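Local atomic coordinates of phosphorylated carbohydrates phosphatase TM_1254 (Thermotoga maritima msb8, PDB entry 3KBB), a protein that removes phosphate from a range of sugar phosphates, including erythrose 4-phosphate and fructose 6-phosphate, with the help of a divalent metal ion. Residues R24-S29 with E65-R70. Numbering follows the deposited sequence.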
loop_
_atom_site.group_PDB
_atom_site.type_symbol
_atom_site.label_atom_id
_atom_site.label_comp_id
_atom_site.label_asym_id
_atom_site.label_seq_id
_atom_site.Cartn_x
_atom_site.Cartn_y
_atom_site.Cartn_z
ATOM N N ARG A 24 -6.357 13.734 -13.537
ATOM C CA ARG A 24 -6.216 14.496 -14.797
ATOM C C ARG A 24 -7.228 14.016 -15.841
ATOM O O ARG A 24 -7.877 14.845 -16.510
ATOM C CB ARG A 24 -4.769 14.421 -15.314
ATOM C CG ARG A 24 -4.432 15.466 -16.421
ATOM C CD ARG A 24 -3.239 15.035 -17.290
ATOM N NE ARG A 24 -3.544 13.817 -18.020
ATOM C CZ ARG A 24 -4.260 13.761 -19.138
ATOM N NH1 ARG A 24 -4.705 14.893 -19.716
ATOM N NH2 ARG A 24 -4.488 12.586 -19.706
ATOM N N ARG A 25 -7.381 12.703 -15.989
ATOM C CA ARG A 25 -8.396 12.136 -16.875
ATOM C C ARG A 25 -9.836 12.479 -16.487
ATOM O O ARG A 25 -10.686 12.715 -17.364
ATOM C CB ARG A 25 -8.259 10.620 -16.952
ATOM C CG ARG A 25 -7.061 10.179 -17.765
ATOM C CD ARG A 25 -7.039 8.649 -17.917
ATOM N NE ARG A 25 -5.764 8.141 -18.434
ATOM C CZ ARG A 25 -5.619 6.931 -18.964
ATOM N NH1 ARG A 25 -6.669 6.103 -19.045
ATOM N NH2 ARG A 25 -4.428 6.535 -19.406
ATOM N N VAL A 26 -10.117 12.475 -15.185
ATOM C CA VAL A 26 -11.432 12.886 -14.708
ATOM C C VAL A 26 -11.707 14.314 -15.169
ATOM O O VAL A 26 -12.736 14.562 -15.820
ATOM C CB VAL A 26 -11.537 12.827 -13.185
ATOM C CG1 VAL A 26 -12.887 13.414 -12.715
ATOM C CG2 VAL A 26 -11.372 11.407 -12.733
ATOM N N ALA A 27 -10.775 15.222 -14.875
ATOM C CA ALA A 27 -10.936 16.636 -15.226
ATOM C C ALA A 27 -11.130 16.745 -16.735
ATOM O O ALA A 27 -12.031 17.469 -17.218
ATOM C CB ALA A 27 -9.729 17.404 -14.789
ATOM N N GLU A 28 -10.281 16.032 -17.484
ATOM C CA GLU A 28 -10.337 16.052 -18.945
ATOM C C GLU A 28 -11.695 15.561 -19.469
ATOM O O GLU A 28 -12.218 16.083 -20.466
ATOM C CB GLU A 28 -9.177 15.210 -19.507
ATOM C CG GLU A 28 -9.212 15.001 -20.983
ATOM C CD GLU A 28 -8.018 14.231 -21.487
ATOM O OE1 GLU A 28 -6.896 14.795 -21.486
ATOM O OE2 GLU A 28 -8.202 13.088 -21.875
ATOM N N SER A 29 -12.285 14.579 -18.794
ATOM C CA SER A 29 -13.586 14.054 -19.219
ATOM C C SER A 29 -14.698 15.116 -19.084
ATOM O O SER A 29 -15.731 15.005 -19.751
ATOM C CB SER A 29 -13.966 12.742 -18.465
ATOM O OG SER A 29 -14.405 13.001 -17.146
ATOM N N GLU A 65 -22.179 12.182 -6.623
ATOM C CA GLU A 65 -22.348 10.767 -6.899
ATOM C C GLU A 65 -21.802 10.420 -8.281
ATOM O O GLU A 65 -21.048 9.453 -8.432
ATOM C CB GLU A 65 -23.833 10.380 -6.785
ATOM C CG GLU A 65 -24.179 9.060 -7.434
ATOM C CD GLU A 65 -25.571 8.548 -7.083
ATOM O OE1 GLU A 65 -26.378 9.309 -6.511
ATOM O OE2 GLU A 65 -25.854 7.375 -7.401
ATOM N N ASN A 66 -22.193 11.213 -9.277
ATOM C CA ASN A 66 -21.711 11.045 -10.642
ATOM C C ASN A 66 -20.202 11.273 -10.744
ATOM O O ASN A 66 -19.496 10.522 -11.433
ATOM C CB ASN A 66 -22.460 11.980 -11.589
ATOM C CG ASN A 66 -23.819 11.429 -12.017
ATOM O OD1 ASN A 66 -24.097 10.227 -11.884
ATOM N ND2 ASN A 66 -24.667 12.309 -12.553
ATOM N N PHE A 67 -19.716 12.297 -10.047
ATOM C CA PHE A 67 -18.285 12.617 -10.035
ATOM C C PHE A 67 -17.469 11.456 -9.476
ATOM O O PHE A 67 -16.496 11.018 -10.101
ATOM C CB PHE A 67 -18.026 13.889 -9.236
ATOM C CG PHE A 67 -16.602 14.390 -9.335
ATOM C CD1 PHE A 67 -16.164 15.050 -10.484
ATOM C CD2 PHE A 67 -15.710 14.206 -8.284
ATOM C CE1 PHE A 67 -14.851 15.516 -10.578
ATOM C CE2 PHE A 67 -14.393 14.666 -8.362
ATOM C CZ PHE A 67 -13.956 15.321 -9.516
ATOM N N LYS A 68 -17.882 10.958 -8.304
ATOM C CA LYS A 68 -17.204 9.837 -7.632
ATOM C C LYS A 68 -17.149 8.608 -8.513
ATOM O O LYS A 68 -16.160 7.883 -8.509
ATOM C CB LYS A 68 -17.883 9.504 -6.303
ATOM C CG LYS A 68 -17.529 10.467 -5.190
ATOM C CD LYS A 68 -18.061 9.996 -3.831
ATOM C CE LYS A 68 -19.510 10.414 -3.623
ATOM N NZ LYS A 68 -20.014 10.135 -2.236
ATOM N N LYS A 69 -18.211 8.393 -9.285
ATOM C CA LYS A 69 -18.268 7.274 -10.215
ATOM C C LYS A 69 -17.221 7.432 -11.319
ATOM O O LYS A 69 -16.595 6.460 -11.733
ATOM C CB LYS A 69 -19.678 7.143 -10.812
ATOM C CG LYS A 69 -19.830 5.920 -11.735
ATOM C CD LYS A 69 -21.254 5.687 -12.201
ATOM C CE LYS A 69 -21.303 4.495 -13.156
ATOM N NZ LYS A 69 -22.684 3.951 -13.291
ATOM N N ARG A 70 -17.051 8.666 -11.797
ATOM C CA ARG A 70 -16.089 8.952 -12.862
ATOM C C ARG A 70 -14.674 8.757 -12.348
ATOM O O ARG A 70 -13.824 8.194 -13.038
ATOM C CB ARG A 70 -16.263 10.384 -13.366
ATOM C CG ARG A 70 -17.556 10.623 -14.130
ATOM C CD ARG A 70 -17.438 10.293 -15.610
ATOM N NE ARG A 70 -17.021 11.443 -16.397
ATOM C CZ ARG A 70 -17.822 12.426 -16.807
ATOM N NH1 ARG A 70 -19.111 12.437 -16.490
ATOM N NH2 ARG A 70 -17.321 13.419 -17.522
#
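In the helical C1-type cap inserted after the first core strand of this HAD-family phosphatase, helices 19-29 and 64-82 meet through Val26 and Ser29 on one side and Phe67 and Arg70 on the other. The two short segments run roughly antiparallel, at 129°, with axes 10.7 Å apart, and the gap is bridged mainly by side chains. Among the buried residues, Val26 sends CG1 to the Phe67 ring, touching CE1 at 3.6 Å, the two side chains crossing at about a right angle. With CG anti to the backbone N (chi1 -172°), Phe67 extends its ring so that the CE1 and CZ end comes near Val26; Leu54 and Met55 of helix 47-57 also pack on it. At the less buried end the contact turns polar. Arg70, its chain bent at chi2 and chi3, turns the NE and NH2 edge of its guanidinium to Ser29, and both nitrogens donate to OG, which lies near the guanidinium plane. Tyr30 adds a cation-pi contact to the same arginine. With an alanine at Ser29 the shared acceptor is gone, and the Arg70 guanidinium is likely to be freer to swing. The serine hydroxyl in turn is tied to its own helix, OG donating to a lone pair of Val26 O at 2.6 Å, while NH2 and NE of Arg70 hold that same OG at 3.0 and 3.1 Å.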